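Local coordinates for general secretion pathway protein L (Vibrio parahaemolyticus, PDB 2W7V) that forms, as a dimer, the periplasmic domain of an inner-membrane type II secretion protein that probably helps assemble the secretion machinery, at residues A[12-17]-A[39-44]. Residues are numbered along the deposited sequence; the frame is centred on the assembly and turned at random. Where two conformers were deposited one is given.
Sequences SWLAAL and GEVRIH
Val41 spreads its two methyl groups to meet two leucines of 12-17, and this purely apolar pairing carries most of the contact. CG2 of Val41 lies 4.0 Å from CD1 of Leu14, the two side chains crossing at about a right angle. The other branch, CG1 of Val41, is met at 4.0 Å by CD1 of Leu17, whose side chain runs past the valine in the opposite direction. With CG1 anti to the backbone N (chi1 -178°), Val41 turns its fork so that each leucine receives a separate methyl. CD1 of Leu17 also approaches CD1 of Ile43 at 4.4 Å, a looser touch that extends the contact along the strand. All four touching residues are buried.

No polar bond crosses between the two segments. Within 12-17, Leu17 N bonds to Leu14 O at 3.1 Å, and this three-residue spacing goes with both side chains pointing toward the strand. Within 39-44, Glu40 and Arg42 turn to the other face of the strand from Val41 and Ile43. There NH1 of Arg42 forms a salt bridge with OE1 of Glu40 at 3.1 Å; the bond is bent (135°), reaching the carboxylate from its anti side and 28° out of its plane. Gly39 and Glu40 opposite Asp35 form a G1 beta bulge where the strand begins.

Leu14 and Leu17 pack the 12-17 segment, which leads from helix 8-13 into helix 17-22, against strand 40-47, flanked by strands 28-35 and 78-86. This seats the N-terminal helical part on the four-stranded antiparallel sheet, whose strand order 1-2-4-3 is consistent with a circularly permuted ferredoxin-like fold. Leu17 also touches Leu84 and Phe64, while Leu14 lies on Tyr34 and reaches Phe32 of the second subunit, linking this core to the dimer interface.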
loop_
_atom_site.group_PDB
_atom_site.type_symbol
_atom_site.label_atom_id
_atom_site.label_comp_id
_atom_site.label_asym_id
_atom_site.label_seq_id
_atom_site.Cartn_x
_atom_site.Cartn_y
_atom_site.Cartn_z
ATOM N N SER A 12 -4.580 7.423 5.184
ATOM C CA SER A 12 -3.830 7.805 6.365
ATOM C C SER A 12 -3.489 6.626 7.272
ATOM O O SER A 12 -2.312 6.477 7.652
ATOM C CB SER A 12 -4.581 8.881 7.143
ATOM O OG SER A 12 -4.775 10.035 6.327
ATOM N N TRP A 13 -4.489 5.785 7.578
ATOM C CA TRP A 13 -4.348 4.713 8.576
ATOM C C TRP A 13 -3.568 3.516 8.021
ATOM O O TRP A 13 -2.978 2.752 8.770
ATOM C CB TRP A 13 -5.722 4.216 9.098
ATOM C CG TRP A 13 -6.723 5.282 9.556
ATOM C CD1 TRP A 13 -6.451 6.504 10.101
ATOM C CD2 TRP A 13 -8.157 5.170 9.532
ATOM N NE1 TRP A 13 -7.626 7.169 10.401
ATOM C CE2 TRP A 13 -8.682 6.367 10.060
ATOM C CE3 TRP A 13 -9.047 4.164 9.116
ATOM C CZ2 TRP A 13 -10.048 6.592 10.172
ATOM C CZ3 TRP A 13 -10.394 4.385 9.229
ATOM C CH2 TRP A 13 -10.890 5.591 9.753
ATOM N N LEU A 14 -3.610 3.341 6.722
ATOM C CA LEU A 14 -2.740 2.395 6.066
ATOM C C LEU A 14 -1.237 2.501 6.502
ATOM O O LEU A 14 -0.483 1.528 6.456
ATOM C CB LEU A 14 -2.927 2.645 4.561
ATOM C CG LEU A 14 -1.941 2.159 3.527
ATOM C CD1 LEU A 14 -2.676 2.021 2.191
ATOM C CD2 LEU A 14 -0.789 3.122 3.479
ATOM N N ALA A 15 -0.803 3.698 6.887
ATOM C CA ALA A 15 0.571 3.949 7.389
ATOM C C ALA A 15 0.956 3.112 8.651
ATOM O O ALA A 15 2.146 2.886 8.918
ATOM C CB ALA A 15 0.733 5.432 7.677
ATOM N N ALA A 16 -0.062 2.695 9.415
ATOM C CA ALA A 16 0.075 1.857 10.606
ATOM C C ALA A 16 0.177 0.341 10.306
ATOM O O ALA A 16 0.438 -0.437 11.198
ATOM C CB ALA A 16 -1.095 2.117 11.545
ATOM N N LEU A 17 -0.056 -0.079 9.078
ATOM C CA LEU A 17 -0.133 -1.489 8.760
ATOM C C LEU A 17 1.226 -2.210 8.702
ATOM O O LEU A 17 1.341 -3.341 9.182
ATOM C CB LEU A 17 -0.938 -1.703 7.469
ATOM C CG LEU A 17 -2.466 -1.515 7.574
ATOM C CD1 LEU A 17 -3.117 -1.622 6.188
ATOM C CD2 LEU A 17 -3.118 -2.513 8.552
ATOM N N GLY A 39 -11.985 2.495 -0.906
ATOM C CA GLY A 39 -11.429 2.632 0.480
ATOM C C GLY A 39 -11.069 1.340 1.193
ATOM O O GLY A 39 -11.270 1.200 2.386
ATOM N N GLU A 40 -10.510 0.400 0.438
ATOM C CA GLU A 40 -10.095 -0.876 0.964
ATOM C C GLU A 40 -8.631 -1.036 0.787
ATOM O O GLU A 40 -8.043 -0.491 -0.134
ATOM C CB GLU A 40 -10.706 -2.029 0.194
ATOM C CG GLU A 40 -12.170 -2.063 0.127
ATOM C CD GLU A 40 -12.660 -3.249 -0.691
ATOM O OE1 GLU A 40 -11.823 -3.946 -1.318
ATOM O OE2 GLU A 40 -13.866 -3.459 -0.714
ATOM N N VAL A 41 -8.074 -1.870 1.637
ATOM C CA VAL A 41 -6.777 -2.422 1.476
ATOM C C VAL A 41 -6.875 -3.966 1.423
ATOM O O VAL A 41 -7.488 -4.592 2.267
ATOM C CB VAL A 41 -5.880 -1.965 2.650
ATOM C CG1 VAL A 41 -4.443 -2.497 2.501
ATOM C CG2 VAL A 41 -5.854 -0.392 2.732
ATOM N N ARG A 42 -6.261 -4.567 0.412
ATOM C CA ARG A 42 -6.134 -6.009 0.350
ATOM C C ARG A 42 -4.668 -6.439 0.477
ATOM O O ARG A 42 -3.788 -5.935 -0.205
ATOM C CB ARG A 42 -6.763 -6.497 -0.934
ATOM C CG ARG A 42 -8.146 -5.873 -1.169
ATOM C CD ARG A 42 -8.762 -6.356 -2.478
ATOM N NE ARG A 42 -8.229 -5.629 -3.634
ATOM C CZ ARG A 42 -8.578 -4.392 -3.964
ATOM N NH1 ARG A 42 -9.444 -3.703 -3.228
ATOM N NH2 ARG A 42 -8.044 -3.837 -5.033
ATOM N N ILE A 43 -4.433 -7.382 1.369
ATOM C CA ILE A 43 -3.126 -7.840 1.753
ATOM C C ILE A 43 -2.962 -9.323 1.492
ATOM O O ILE A 43 -3.758 -10.090 1.956
ATOM C CB ILE A 43 -2.956 -7.642 3.285
ATOM C CG1 ILE A 43 -3.041 -6.132 3.662
ATOM C CG2 ILE A 43 -1.616 -8.188 3.735
ATOM C CD1 ILE A 43 -3.319 -5.865 5.151
ATOM N N HIS A 44 -1.930 -9.738 0.775
ATOM C CA HIS A 44 -1.586 -11.135 0.740
ATOM C C HIS A 44 -0.366 -11.343 1.616
ATOM O O HIS A 44 0.492 -10.493 1.671
ATOM C CB HIS A 44 -1.323 -11.654 -0.674
ATOM C CG HIS A 44 -2.468 -11.458 -1.618
ATOM N ND1 HIS A 44 -2.342 -11.627 -2.986
ATOM C CD2 HIS A 44 -3.747 -11.067 -1.407
ATOM C CE1 HIS A 44 -3.503 -11.359 -3.565
ATOM N NE2 HIS A 44 -4.373 -11.025 -2.626
#